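Local coordinates for protein possible galactose mutarotase (Streptomyces platensis subsp. rosaceus, PDB 4RNL) that is a possible galactose mutarotase that probably interconverts the alpha and beta anomers of galactose or a related aldose sugar, at residues V48-R53 against G58-G63; G117-V122 against L150-T155; H182-L187 against A284-G289; H198-A203 against L279-A284; T208-T213 against Y241-A246. All coordinates share one frame; numbering follows the deposited sequence. Where two conformers were deposited one is given.

Contact 1: V48-R53 against G58-G63; sequences VEAPDR and GQLALG
V48 and Q59 meet through a bond from backbone to side chain: V48 N donates to Q59 OE1 at 2.9 Å, in the plane of the amide carbonyl. The same oxygen takes a second hydrogen from A61 N, also at 2.9 Å but from above that plane, while Q59 NE2 donates to A61 O. Three bonds thus fix the rotation of the amide. The bend at chi2 (-69°) folds the Q59 side chain back beside its own chain and makes this grip possible. Next to it, L60 N reaches V48 O at 2.8 Å in a nearly linear approach to the carbonyl. The return bond of a regular pair, V48 N to L60 O, is replaced by the Q59 OE1 bond. One step along, A50 and G58 form an antiparallel hydrogen-bonded pair, with A50 N to G58 O at 3.2 Å and G58 N to A50 O at 3.1 Å. E49 and Q59 are the non-hydrogen-bonded pair between; E49 CG lies 3.7 Å from Q59 CA, the two side chains cross at about a right angle, and the carboxylate continues to a salt bridge with R35. On the face of A50, its CB packs 3.9 Å from L60 CD1, and V48 CG2 approaches A61 CB at 4.2 Å. The contact is the hairpin of strands 45-51 and 57-59, the latter outermost in its five-stranded antiparallel sheet. F340 of strand 332-342 packs on V48 and L60, and backbone bonds from L60 to N186 and L62 to Y184 tie the chain to strand 180-185 and the residue just after it.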
# COMPACT_ATOMS: atom_id res chain seq x y z
N VAL A 48 -8.47 -10.26 -1.67
CA VAL A 48 -8.53 -10.02 -3.10
C VAL A 48 -8.59 -11.40 -3.76
O VAL A 48 -7.70 -12.23 -3.55
CB VAL A 48 -7.26 -9.29 -3.60
CG1 VAL A 48 -7.26 -9.21 -5.11
CG2 VAL A 48 -7.18 -7.88 -3.01
N GLU A 49 -9.65 -11.66 -4.52
CA GLU A 49 -9.82 -12.95 -5.18
C GLU A 49 -9.92 -12.76 -6.69
O GLU A 49 -10.65 -11.90 -7.16
CB GLU A 49 -11.08 -13.65 -4.66
CG GLU A 49 -10.94 -14.09 -3.20
CD GLU A 49 -12.28 -14.38 -2.55
OE1 GLU A 49 -12.65 -15.57 -2.47
OE2 GLU A 49 -12.96 -13.43 -2.12
N ALA A 50 -9.19 -13.59 -7.43
CA ALA A 50 -9.07 -13.46 -8.88
C ALA A 50 -8.89 -14.85 -9.49
O ALA A 50 -8.32 -15.74 -8.85
CB ALA A 50 -7.86 -12.58 -9.22
N PRO A 51 -9.35 -15.03 -10.74
CA PRO A 51 -9.24 -16.35 -11.37
C PRO A 51 -7.83 -16.68 -11.86
O PRO A 51 -7.09 -15.78 -12.26
CB PRO A 51 -10.21 -16.26 -12.55
CG PRO A 51 -10.21 -14.80 -12.91
CD PRO A 51 -10.05 -14.05 -11.60
N ASP A 52 -7.48 -17.97 -11.83
CA ASP A 52 -6.24 -18.45 -12.44
C ASP A 52 -6.50 -18.73 -13.92
O ASP A 52 -7.61 -18.47 -14.41
CB ASP A 52 -5.67 -19.68 -11.70
CG ASP A 52 -6.58 -20.92 -11.80
OD1 ASP A 52 -7.51 -20.97 -12.63
OD2 ASP A 52 -6.33 -21.88 -11.03
N ARG A 53 -5.52 -19.27 -14.63
CA ARG A 53 -5.68 -19.51 -16.07
C ARG A 53 -6.76 -20.55 -16.40
O ARG A 53 -7.23 -20.59 -17.54
CB ARG A 53 -4.34 -19.89 -16.73
CG ARG A 53 -3.75 -21.21 -16.25
CD ARG A 53 -2.65 -21.70 -17.20
NE ARG A 53 -1.48 -20.80 -17.25
CZ ARG A 53 -0.44 -20.89 -16.43
NH1 ARG A 53 0.58 -20.05 -16.54
NH2 ARG A 53 -0.41 -21.83 -15.49
N GLY A 58 -9.20 -17.67 -6.53
CA GLY A 58 -8.33 -17.92 -5.39
C GLY A 58 -8.01 -16.63 -4.66
O GLY A 58 -7.95 -15.56 -5.28
N GLN A 59 -7.80 -16.72 -3.35
CA GLN A 59 -7.55 -15.53 -2.52
C GLN A 59 -6.06 -15.24 -2.52
O GLN A 59 -5.26 -16.14 -2.25
CB GLN A 59 -8.04 -15.77 -1.08
CG GLN A 59 -8.38 -14.49 -0.31
CD GLN A 59 -7.16 -13.65 0.01
OE1 GLN A 59 -7.12 -12.45 -0.30
NE2 GLN A 59 -6.15 -14.27 0.62
N LEU A 60 -5.69 -13.99 -2.83
CA LEU A 60 -4.30 -13.65 -3.12
C LEU A 60 -3.63 -12.74 -2.09
O LEU A 60 -2.41 -12.67 -2.03
CB LEU A 60 -4.20 -12.97 -4.49
CG LEU A 60 -4.99 -13.61 -5.65
CD1 LEU A 60 -4.77 -12.82 -6.93
CD2 LEU A 60 -4.58 -15.07 -5.85
N ALA A 61 -4.41 -12.02 -1.29
CA ALA A 61 -3.79 -11.02 -0.40
C ALA A 61 -3.38 -11.62 0.95
O ALA A 61 -4.09 -12.45 1.50
CB ALA A 61 -4.74 -9.84 -0.19
N LEU A 62 -2.22 -11.22 1.47
CA LEU A 62 -1.86 -11.61 2.83
C LEU A 62 -2.81 -10.89 3.78
O LEU A 62 -3.04 -9.69 3.65
CB LEU A 62 -0.41 -11.26 3.17
CG LEU A 62 0.70 -11.89 2.32
CD1 LEU A 62 2.05 -11.71 3.00
CD2 LEU A 62 0.42 -13.37 2.05
N GLY A 63 -3.37 -11.62 4.73
CA GLY A 63 -4.32 -11.01 5.65
C GLY A 63 -4.79 -11.99 6.69
O GLY A 63 -4.23 -13.07 6.85

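Contact 2: G117-V122 against L150-T155; sequences GGFSRV and LDVRVT
F119 holds CG anti to its carbonyl carbon (chi1 -71°), which sends the phenyl ring out of the 117-122 loop toward strand 150-159. From the strand, L150 has CG anti to the backbone N (chi1 -171°) and extends its CD2 methyl to the rim of that ring. L150 CD2 lies near the ring plane, 4.2 Å from F119 CZ, and the two side chains cross at about a right angle. V152, two residues on and directed to the same side of the strand, offers CG2 to F119 CE2 at 4.0 Å, from an oblique direction. One end of the phenyl, CE2 and CZ, therefore rests against two aliphatic branches. The contact is wholly apolar and all three residues are buried. W124 meets F119 twice, its ring edge-to-face with the phenyl and its NE1 bonded to F119 O, while L81 and L179 also touch the side chain. The loop itself is tightened by R121 N donating to G118 O at 3.0 Å. Strand 150-159 belongs to the large antiparallel sheet, and a loop residue packed on the buried side chains L150 and V152 is consistent with the beta-supersandwich of the galactose mutarotase-like fold.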
# COMPACT_ATOMS: atom_id res chain seq x y z
N GLY A 117 -0.34 5.51 15.96
CA GLY A 117 -1.74 5.73 15.62
C GLY A 117 -1.94 6.25 14.20
O GLY A 117 -2.82 7.08 13.95
N GLY A 118 -1.13 5.76 13.26
CA GLY A 118 -1.29 6.11 11.86
C GLY A 118 -2.62 5.69 11.26
O GLY A 118 -3.45 5.05 11.93
N PHE A 119 -2.82 6.02 9.98
CA PHE A 119 -4.10 5.83 9.29
C PHE A 119 -4.51 4.35 9.25
O PHE A 119 -5.69 4.04 9.12
CB PHE A 119 -4.04 6.37 7.85
CG PHE A 119 -3.99 7.89 7.73
CD1 PHE A 119 -3.91 8.71 8.86
CD2 PHE A 119 -4.06 8.49 6.48
CE1 PHE A 119 -3.88 10.11 8.72
CE2 PHE A 119 -4.02 9.88 6.33
CZ PHE A 119 -3.93 10.69 7.46
N SER A 120 -3.53 3.46 9.36
CA SER A 120 -3.82 2.02 9.27
C SER A 120 -4.40 1.46 10.56
O SER A 120 -4.81 0.30 10.60
CB SER A 120 -2.55 1.26 8.91
OG SER A 120 -1.61 1.38 9.96
N ARG A 121 -4.45 2.28 11.60
CA ARG A 121 -4.94 1.82 12.91
C ARG A 121 -6.05 2.69 13.46
O ARG A 121 -6.25 2.75 14.68
CB ARG A 121 -3.78 1.76 13.91
CG ARG A 121 -2.75 0.68 13.61
CD ARG A 121 -1.40 1.29 13.30
NE ARG A 121 -0.40 0.27 12.97
CZ ARG A 121 0.73 0.10 13.64
NH1 ARG A 121 1.03 0.90 14.66
NH2 ARG A 121 1.58 -0.84 13.27
N VAL A 122 -6.77 3.37 12.57
CA VAL A 122 -7.93 4.16 12.97
C VAL A 122 -9.13 3.76 12.11
O VAL A 122 -8.95 3.19 11.02
CB VAL A 122 -7.68 5.68 12.85
CG1 VAL A 122 -6.54 6.10 13.76
CG2 VAL A 122 -7.36 6.05 11.41
N LEU A 150 -6.04 17.37 8.16
CA LEU A 150 -6.03 16.81 6.81
C LEU A 150 -7.34 16.07 6.54
O LEU A 150 -7.62 15.06 7.17
CB LEU A 150 -4.83 15.87 6.63
CG LEU A 150 -4.58 15.37 5.20
CD1 LEU A 150 -4.05 16.50 4.31
CD2 LEU A 150 -3.63 14.18 5.18
N ASP A 151 -8.12 16.60 5.60
CA ASP A 151 -9.40 16.02 5.21
C ASP A 151 -9.15 14.99 4.11
O ASP A 151 -8.83 15.37 2.98
CB ASP A 151 -10.32 17.13 4.71
CG ASP A 151 -11.77 16.69 4.56
OD1 ASP A 151 -12.06 15.49 4.72
OD2 ASP A 151 -12.64 17.55 4.29
N VAL A 152 -9.29 13.71 4.43
CA VAL A 152 -8.86 12.65 3.51
C VAL A 152 -10.02 11.79 3.03
O VAL A 152 -10.87 11.39 3.83
CB VAL A 152 -7.83 11.70 4.19
CG1 VAL A 152 -7.34 10.63 3.20
CG2 VAL A 152 -6.67 12.49 4.75
N ARG A 153 -10.04 11.51 1.73
CA ARG A 153 -11.00 10.57 1.16
C ARG A 153 -10.25 9.56 0.31
O ARG A 153 -9.42 9.93 -0.52
CB ARG A 153 -12.03 11.29 0.29
CG ARG A 153 -13.08 12.02 1.08
CD ARG A 153 -14.12 12.67 0.19
NE ARG A 153 -15.21 13.20 1.00
CZ ARG A 153 -15.15 14.34 1.68
NH1 ARG A 153 -14.06 15.09 1.63
NH2 ARG A 153 -16.19 14.74 2.40
N VAL A 154 -10.55 8.29 0.51
CA VAL A 154 -9.92 7.23 -0.26
C VAL A 154 -11.03 6.38 -0.85
O VAL A 154 -11.88 5.85 -0.12
CB VAL A 154 -8.99 6.37 0.61
CG1 VAL A 154 -8.39 5.25 -0.22
CG2 VAL A 154 -7.88 7.23 1.21
N THR A 155 -11.05 6.27 -2.18
CA THR A 155 -12.17 5.64 -2.85
C THR A 155 -11.69 4.36 -3.52
O THR A 155 -10.76 4.38 -4.33
CB THR A 155 -12.79 6.58 -3.89
OG1 THR A 155 -13.18 7.81 -3.25
CG2 THR A 155 -14.02 5.94 -4.54

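Contact 3: H182-L187 against A284-G289; sequences HTYLNL and ADHLDG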
# COMPACT_ATOMS: atom_id res chain seq x y z
N HIS A 182 -0.82 -0.83 1.46
CA HIS A 182 0.25 -1.76 1.80
C HIS A 182 -0.18 -3.22 1.58
O HIS A 182 0.22 -4.11 2.32
CB HIS A 182 0.64 -1.53 3.26
CG HIS A 182 2.04 -1.94 3.60
ND1 HIS A 182 2.50 -3.23 3.46
CD2 HIS A 182 3.07 -1.22 4.11
CE1 HIS A 182 3.76 -3.29 3.86
NE2 HIS A 182 4.13 -2.09 4.26
N THR A 183 -1.01 -3.46 0.57
CA THR A 183 -1.40 -4.83 0.21
C THR A 183 -0.15 -5.66 -0.16
O THR A 183 0.73 -5.18 -0.88
CB THR A 183 -2.41 -4.81 -0.98
OG1 THR A 183 -3.71 -4.42 -0.50
CG2 THR A 183 -2.52 -6.18 -1.62
N TYR A 184 -0.05 -6.87 0.37
CA TYR A 184 0.93 -7.84 -0.11
C TYR A 184 0.16 -8.89 -0.91
O TYR A 184 -0.91 -9.36 -0.47
CB TYR A 184 1.60 -8.63 1.02
CG TYR A 184 2.32 -7.91 2.14
CD1 TYR A 184 1.64 -7.10 3.04
CD2 TYR A 184 3.68 -8.13 2.35
CE1 TYR A 184 2.30 -6.49 4.10
CE2 TYR A 184 4.35 -7.53 3.40
CZ TYR A 184 3.65 -6.72 4.27
OH TYR A 184 4.31 -6.13 5.33
N LEU A 185 0.73 -9.30 -2.04
CA LEU A 185 0.07 -10.28 -2.89
C LEU A 185 0.93 -11.53 -3.10
O LEU A 185 2.15 -11.46 -3.22
CB LEU A 185 -0.28 -9.66 -4.25
CG LEU A 185 -1.35 -8.57 -4.22
CD1 LEU A 185 -1.37 -7.83 -5.54
CD2 LEU A 185 -2.71 -9.18 -3.89
N ASN A 186 0.27 -12.68 -3.11
CA ASN A 186 0.86 -13.89 -3.66
C ASN A 186 -0.10 -14.36 -4.75
O ASN A 186 -1.21 -14.81 -4.45
CB ASN A 186 1.02 -14.97 -2.57
CG ASN A 186 1.79 -16.19 -3.06
OD1 ASN A 186 1.58 -16.66 -4.19
ND2 ASN A 186 2.67 -16.73 -2.22
N LEU A 187 0.31 -14.23 -6.01
CA LEU A 187 -0.59 -14.50 -7.14
C LEU A 187 -0.91 -15.99 -7.28
O LEU A 187 -1.81 -16.36 -8.04
CB LEU A 187 0.00 -13.94 -8.45
CG LEU A 187 0.24 -12.43 -8.45
CD1 LEU A 187 0.79 -11.93 -9.78
CD2 LEU A 187 -1.07 -11.70 -8.10
N ALA A 284 8.50 -9.01 2.60
CA ALA A 284 7.91 -9.61 3.81
C ALA A 284 8.86 -10.51 4.58
O ALA A 284 8.48 -11.60 5.04
CB ALA A 284 6.62 -10.39 3.46
N ASP A 285 10.10 -10.07 4.74
CA ASP A 285 11.07 -10.94 5.39
C ASP A 285 10.91 -11.03 6.90
O ASP A 285 11.49 -11.91 7.53
CB ASP A 285 12.49 -10.53 4.98
CG ASP A 285 12.65 -10.52 3.48
OD1 ASP A 285 12.97 -11.59 2.91
OD2 ASP A 285 12.40 -9.45 2.88
N HIS A 286 10.09 -10.16 7.48
CA HIS A 286 9.87 -10.20 8.93
C HIS A 286 8.96 -11.37 9.33
O HIS A 286 8.93 -11.78 10.49
CB HIS A 286 9.26 -8.89 9.41
CG HIS A 286 7.82 -8.72 9.03
ND1 HIS A 286 7.43 -8.27 7.79
CD2 HIS A 286 6.69 -8.93 9.74
CE1 HIS A 286 6.11 -8.22 7.75
NE2 HIS A 286 5.63 -8.61 8.92
N LEU A 287 8.20 -11.89 8.37
CA LEU A 287 7.28 -13.00 8.65
C LEU A 287 8.04 -14.26 9.08
O LEU A 287 9.06 -14.62 8.49
CB LEU A 287 6.38 -13.27 7.43
CG LEU A 287 5.45 -12.09 7.12
CD1 LEU A 287 4.62 -12.33 5.87
CD2 LEU A 287 4.53 -11.80 8.29
N ASP A 288 7.54 -14.93 10.13
CA ASP A 288 8.32 -15.98 10.77
C ASP A 288 7.55 -17.27 11.04
O ASP A 288 8.00 -18.12 11.82
CB ASP A 288 8.97 -15.45 12.05
CG ASP A 288 7.96 -15.12 13.14
OD1 ASP A 288 6.73 -15.23 12.90
OD2 ASP A 288 8.39 -14.74 14.25
N GLY A 289 6.40 -17.44 10.39
CA GLY A 289 5.64 -18.67 10.51
C GLY A 289 4.76 -18.75 11.74
O GLY A 289 4.24 -19.83 12.05
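Y184 brings CD2 and CE2 of its ring to the methyl of A284 and ends beside the imidazole of H286. With CG anti to the carbonyl carbon (chi1 -57°), the phenol leaves strand 180-185 toward the 284-289 loop. Y184 CE2 comes within 3.7 Å of A284 CB, and Y184 CD2 lies at 3.9 Å from the same methyl, which approaches the ring obliquely. Farther out, Y184 OH stands 3.7 Å from H286 CE1, at the edge of the imidazole and near its plane. This is a van der Waals approach; the phenol oxygen is bonded to S76 O. H286 has CG between its backbone N and carbonyl carbon (chi1 74°), a setting that brings the ring back over its own turn, where L287 CG sits 3.9 Å above one face. Bonds from H286 ND1 to Y282 OH and from H286 NE2 to S76 OG fix the rotation of the imidazole. Residues A284 to L287 form a type I turn, closed by a weak bond of 3.4 Å from L287 N to A284 O. Were Y184 an alanine, S76 O would probably lose its phenol partner and a gap would open beside the A284 methyl. A phosphate ion about 6 Å from the H286 side chain and a glycerol bound by H182 NE2, both probably from the crystallisation liquor, may mark a pocket. Y184 also packs on L62 and on A306 of strand 305-310, which separates strands 180-185 and 278-282 in the seven-stranded sheet, so the loop after 278-282 folds back to meet a strand two places away.

Contact 4: H198-A203 against L279-A284; sequences HELRLA and LQLYTA
L200 points its side chain from strand 199-202 toward L281 of strand 278-282. Its CB and CG form the shaft, CG being anti to the backbone N (chi1 177°), and at CG the chain divides. L200 CB lies 6.0 Å from L281 CD2 and L200 CG 5.4 Å, so the first two carbons only span the distance. L200 CD1 stays on its own side of the gap, 3.8 Å from L202 CD2. L200 CD2 makes the crossing: it meets L281 CD2 at 3.9 Å and L281 CD1 at 4.2 Å, the two leucines reaching tip to tip. A second pair lies alongside, L202 CD2 and L279 CD1 at 4.1 Å, its side chains set at a slant to each other. The backbones stay well apart, CA of L202 being 9.1 Å from CA of L279, the spacing of facing sheets rather than neighbouring strands. Strand 199-202 belongs to the nine-stranded sheet and 278-282 to the seven-stranded one. F245 packs on both L202 and L281, L307 on both L279 and L281, and A259 on L202 and L279. On the other side of its strand, R201 pairs with E260. Only methyl groups of four buried leucines meet here, so here the two sheets are held by dispersion and the exclusion of water, with shape rather than bond direction setting how the layers fit.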
# COMPACT_ATOMS: atom_id res chain seq x y z
N HIS A 198 7.76 -15.44 -8.24
CA HIS A 198 7.02 -14.53 -9.13
C HIS A 198 7.98 -13.73 -10.00
O HIS A 198 9.05 -13.32 -9.55
CB HIS A 198 6.17 -13.52 -8.35
CG HIS A 198 4.99 -14.10 -7.64
ND1 HIS A 198 4.88 -15.44 -7.35
CD2 HIS A 198 3.87 -13.52 -7.17
CE1 HIS A 198 3.74 -15.66 -6.72
NE2 HIS A 198 3.10 -14.51 -6.59
N GLU A 199 7.57 -13.47 -11.23
CA GLU A 199 8.36 -12.65 -12.13
C GLU A 199 7.87 -11.21 -12.04
O GLU A 199 6.67 -10.95 -12.12
CB GLU A 199 8.25 -13.17 -13.57
CG GLU A 199 8.85 -14.57 -13.72
CD GLU A 199 8.69 -15.14 -15.11
OE1 GLU A 199 7.84 -14.63 -15.88
OE2 GLU A 199 9.42 -16.10 -15.44
N LEU A 200 8.81 -10.29 -11.86
CA LEU A 200 8.48 -8.87 -11.72
C LEU A 200 9.21 -8.08 -12.79
O LEU A 200 10.40 -8.30 -13.02
CB LEU A 200 8.91 -8.36 -10.34
CG LEU A 200 8.70 -6.86 -10.08
CD1 LEU A 200 7.22 -6.52 -10.16
CD2 LEU A 200 9.26 -6.46 -8.73
N ARG A 201 8.49 -7.18 -13.45
CA ARG A 201 9.10 -6.16 -14.29
C ARG A 201 8.73 -4.79 -13.73
O ARG A 201 7.57 -4.56 -13.41
CB ARG A 201 8.62 -6.28 -15.74
CG ARG A 201 9.28 -5.24 -16.66
CD ARG A 201 8.80 -5.34 -18.12
NE ARG A 201 7.42 -4.86 -18.27
CZ ARG A 201 7.06 -3.58 -18.28
NH1 ARG A 201 7.97 -2.62 -18.15
NH2 ARG A 201 5.79 -3.25 -18.42
N LEU A 202 9.71 -3.89 -13.60
CA LEU A 202 9.43 -2.53 -13.13
C LEU A 202 9.89 -1.53 -14.16
O LEU A 202 10.98 -1.67 -14.73
CB LEU A 202 10.15 -2.23 -11.81
CG LEU A 202 9.84 -3.10 -10.60
CD1 LEU A 202 10.78 -2.74 -9.45
CD2 LEU A 202 8.37 -2.94 -10.17
N ALA A 203 9.08 -0.51 -14.39
CA ALA A 203 9.50 0.58 -15.27
C ALA A 203 10.31 1.57 -14.45
O ALA A 203 9.87 2.70 -14.22
CB ALA A 203 8.30 1.25 -15.91
N LEU A 279 8.03 3.44 -5.95
CA LEU A 279 7.42 2.18 -5.58
C LEU A 279 8.31 1.49 -4.57
O LEU A 279 9.49 1.26 -4.84
CB LEU A 279 7.23 1.31 -6.83
CG LEU A 279 6.60 -0.08 -6.69
CD1 LEU A 279 5.88 -0.46 -7.98
CD2 LEU A 279 7.67 -1.12 -6.43
N GLN A 280 7.75 1.15 -3.42
CA GLN A 280 8.49 0.36 -2.44
C GLN A 280 8.23 -1.11 -2.73
O GLN A 280 7.09 -1.54 -2.78
CB GLN A 280 8.01 0.69 -1.02
CG GLN A 280 8.91 0.14 0.09
CD GLN A 280 10.14 0.98 0.31
OE1 GLN A 280 10.24 2.11 -0.21
NE2 GLN A 280 11.10 0.45 1.06
N LEU A 281 9.29 -1.88 -2.92
CA LEU A 281 9.16 -3.32 -3.08
C LEU A 281 9.57 -3.93 -1.75
O LEU A 281 10.68 -3.71 -1.29
CB LEU A 281 10.10 -3.81 -4.19
CG LEU A 281 10.24 -5.32 -4.35
CD1 LEU A 281 8.89 -5.95 -4.60
CD2 LEU A 281 11.20 -5.65 -5.50
N TYR A 282 8.67 -4.66 -1.11
CA TYR A 282 9.00 -5.28 0.17
C TYR A 282 8.62 -6.74 0.15
O TYR A 282 7.48 -7.09 -0.14
CB TYR A 282 8.31 -4.55 1.34
CG TYR A 282 8.60 -5.21 2.67
CD1 TYR A 282 9.91 -5.46 3.07
CD2 TYR A 282 7.57 -5.58 3.53
CE1 TYR A 282 10.19 -6.09 4.28
CE2 TYR A 282 7.83 -6.20 4.74
CZ TYR A 282 9.14 -6.44 5.11
OH TYR A 282 9.40 -7.06 6.32
N THR A 283 9.58 -7.60 0.44
CA THR A 283 9.37 -9.04 0.31
C THR A 283 9.00 -9.75 1.62
O THR A 283 9.18 -10.95 1.72
CB THR A 283 10.58 -9.74 -0.33
OG1 THR A 283 11.78 -9.35 0.37
CG2 THR A 283 10.71 -9.31 -1.79
N ALA A 284 8.50 -9.01 2.60
CA ALA A 284 7.91 -9.61 3.81
C ALA A 284 8.86 -10.51 4.58
O ALA A 284 8.48 -11.60 5.04
CB ALA A 284 6.62 -10.39 3.46

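Contact 5: T208-T213 against Y241-A246; sequences TPVDGT and YDHNFA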
# COMPACT_ATOMS: atom_id res chain seq x y z
N THR A 208 16.56 3.87 -4.77
CA THR A 208 17.02 4.68 -3.65
C THR A 208 17.80 3.84 -2.65
O THR A 208 17.21 3.19 -1.78
CB THR A 208 15.79 5.26 -2.93
OG1 THR A 208 15.03 6.03 -3.86
CG2 THR A 208 16.21 6.16 -1.80
N PRO A 209 19.14 3.84 -2.75
CA PRO A 209 19.96 3.07 -1.80
C PRO A 209 19.77 3.63 -0.39
O PRO A 209 19.62 4.84 -0.24
CB PRO A 209 21.40 3.31 -2.27
CG PRO A 209 21.31 3.91 -3.62
CD PRO A 209 19.95 4.52 -3.77
N VAL A 210 19.78 2.76 0.62
CA VAL A 210 19.51 3.19 1.99
C VAL A 210 20.58 2.69 2.97
O VAL A 210 21.35 1.79 2.64
CB VAL A 210 18.10 2.71 2.46
CG1 VAL A 210 17.00 3.46 1.70
CG2 VAL A 210 17.96 1.20 2.27
N ASP A 211 20.63 3.30 4.15
CA ASP A 211 21.50 2.78 5.21
C ASP A 211 20.83 1.58 5.87
O ASP A 211 19.77 1.13 5.42
CB ASP A 211 21.88 3.88 6.23
CG ASP A 211 20.68 4.44 7.00
OD1 ASP A 211 19.61 3.80 7.04
OD2 ASP A 211 20.82 5.54 7.59
N GLY A 212 21.44 1.06 6.93
CA GLY A 212 20.92 -0.13 7.58
C GLY A 212 19.55 0.03 8.20
O GLY A 212 18.88 -0.97 8.48
N THR A 213 19.11 1.27 8.43
CA THR A 213 17.81 1.51 9.06
C THR A 213 16.75 2.00 8.07
O THR A 213 15.65 2.40 8.47
CB THR A 213 17.91 2.47 10.27
OG1 THR A 213 18.46 3.72 9.85
CG2 THR A 213 18.79 1.88 11.34
N TYR A 241 14.00 -7.76 -0.59
CA TYR A 241 14.00 -6.33 -0.90
C TYR A 241 13.20 -5.57 0.14
O TYR A 241 12.25 -6.08 0.72
CB TYR A 241 13.40 -6.07 -2.30
CG TYR A 241 14.24 -6.66 -3.42
CD1 TYR A 241 15.28 -5.93 -3.98
CD2 TYR A 241 14.00 -7.94 -3.89
CE1 TYR A 241 16.06 -6.46 -4.99
CE2 TYR A 241 14.78 -8.49 -4.91
CZ TYR A 241 15.81 -7.74 -5.46
OH TYR A 241 16.59 -8.27 -6.47
N ASP A 242 13.62 -4.33 0.38
CA ASP A 242 12.83 -3.37 1.14
C ASP A 242 13.34 -2.02 0.66
O ASP A 242 14.01 -1.29 1.39
CB ASP A 242 13.06 -3.54 2.64
CG ASP A 242 12.14 -2.66 3.47
OD1 ASP A 242 11.23 -2.02 2.88
OD2 ASP A 242 12.32 -2.62 4.71
N HIS A 243 13.04 -1.73 -0.61
CA HIS A 243 13.69 -0.63 -1.33
C HIS A 243 12.70 0.13 -2.19
O HIS A 243 11.77 -0.46 -2.75
CB HIS A 243 14.79 -1.18 -2.22
CG HIS A 243 15.94 -1.77 -1.46
ND1 HIS A 243 15.89 -3.04 -0.93
CD2 HIS A 243 17.13 -1.25 -1.11
CE1 HIS A 243 17.03 -3.30 -0.30
NE2 HIS A 243 17.80 -2.23 -0.40
N ASN A 244 12.91 1.44 -2.28
CA ASN A 244 12.14 2.30 -3.16
C ASN A 244 12.78 2.37 -4.53
O ASN A 244 14.00 2.57 -4.65
CB ASN A 244 12.06 3.72 -2.56
CG ASN A 244 11.41 4.72 -3.50
OD1 ASN A 244 10.18 4.76 -3.63
ND2 ASN A 244 12.23 5.54 -4.15
N PHE A 245 11.96 2.22 -5.57
CA PHE A 245 12.39 2.42 -6.95
C PHE A 245 11.90 3.77 -7.46
O PHE A 245 10.76 4.16 -7.21
CB PHE A 245 11.88 1.27 -7.83
CG PHE A 245 12.52 -0.05 -7.52
CD1 PHE A 245 12.10 -0.81 -6.44
CD2 PHE A 245 13.61 -0.49 -8.27
CE1 PHE A 245 12.71 -2.01 -6.12
CE2 PHE A 245 14.23 -1.70 -7.96
CZ PHE A 245 13.79 -2.45 -6.89
N ALA A 246 12.76 4.50 -8.17
CA ALA A 246 12.38 5.75 -8.81
C ALA A 246 11.78 5.41 -10.17
O ALA A 246 12.49 5.09 -11.12
CB ALA A 246 13.61 6.66 -8.96
O HOH W 1 14.79 2.70 -0.62
O HOH W 2 20.31 0.01 -0.33
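T208 and N244 are joined by two direct hydrogen bonds. N244 ND2 donates to T208 OG1 at 2.9 Å with an angle of 159° at the hydrogen, and the hydroxyl lies in the plane of the amide; CG of N244, anti to the backbone N (chi1 173°), places the amide beside the threonine. T208 N gives its hydrogen to N244 O, also at 2.9 Å. A serine in place of N244 would probably leave T208 OG1 without its amide donor and Q310 NE2 without the OD1 acceptor it now uses.

A water links the backbones, donating to T208 O at 2.7 Å and accepting from N244 N at 2.8 Å. Strands 206-208 and 242-246 are antiparallel neighbours in the seven-stranded sheet, and here a water stands between the backbones. A second water accepts from V210 N at 3.0 Å and, weakly, from H243 NE2, in the plane of that ring.

Packing is slight, V210 CG2 approaching H243 CD2 at 4.3 Å obliquely. Within the segments, H243 ND1 takes the hydrogen of D242 N at 2.9 Å, and D211 OD1 accepts from T213 N in an Asx turn beyond the strand.

From the N terminus, contact 1 closes first, as a short hairpin, and contact 2 follows in series, bringing the loop before strand 125-129 onto the large sheet. Contact 3 then opens at 182-187 and closes nearly a hundred residues later at 284-289. Contact 4 is nested inside it, and contact 5 inside contact 4; contacts 3 and 4 share A284. Contacts 4 and 5 meet through neighbouring strands 278-282 and 242-246, while contact 1 touches contact 3 through strand 180-185. Contacts 2 and 4, about 25 Å apart between centres, both reach the nine-stranded sheet, and contact 4 ties it to the seven-stranded one.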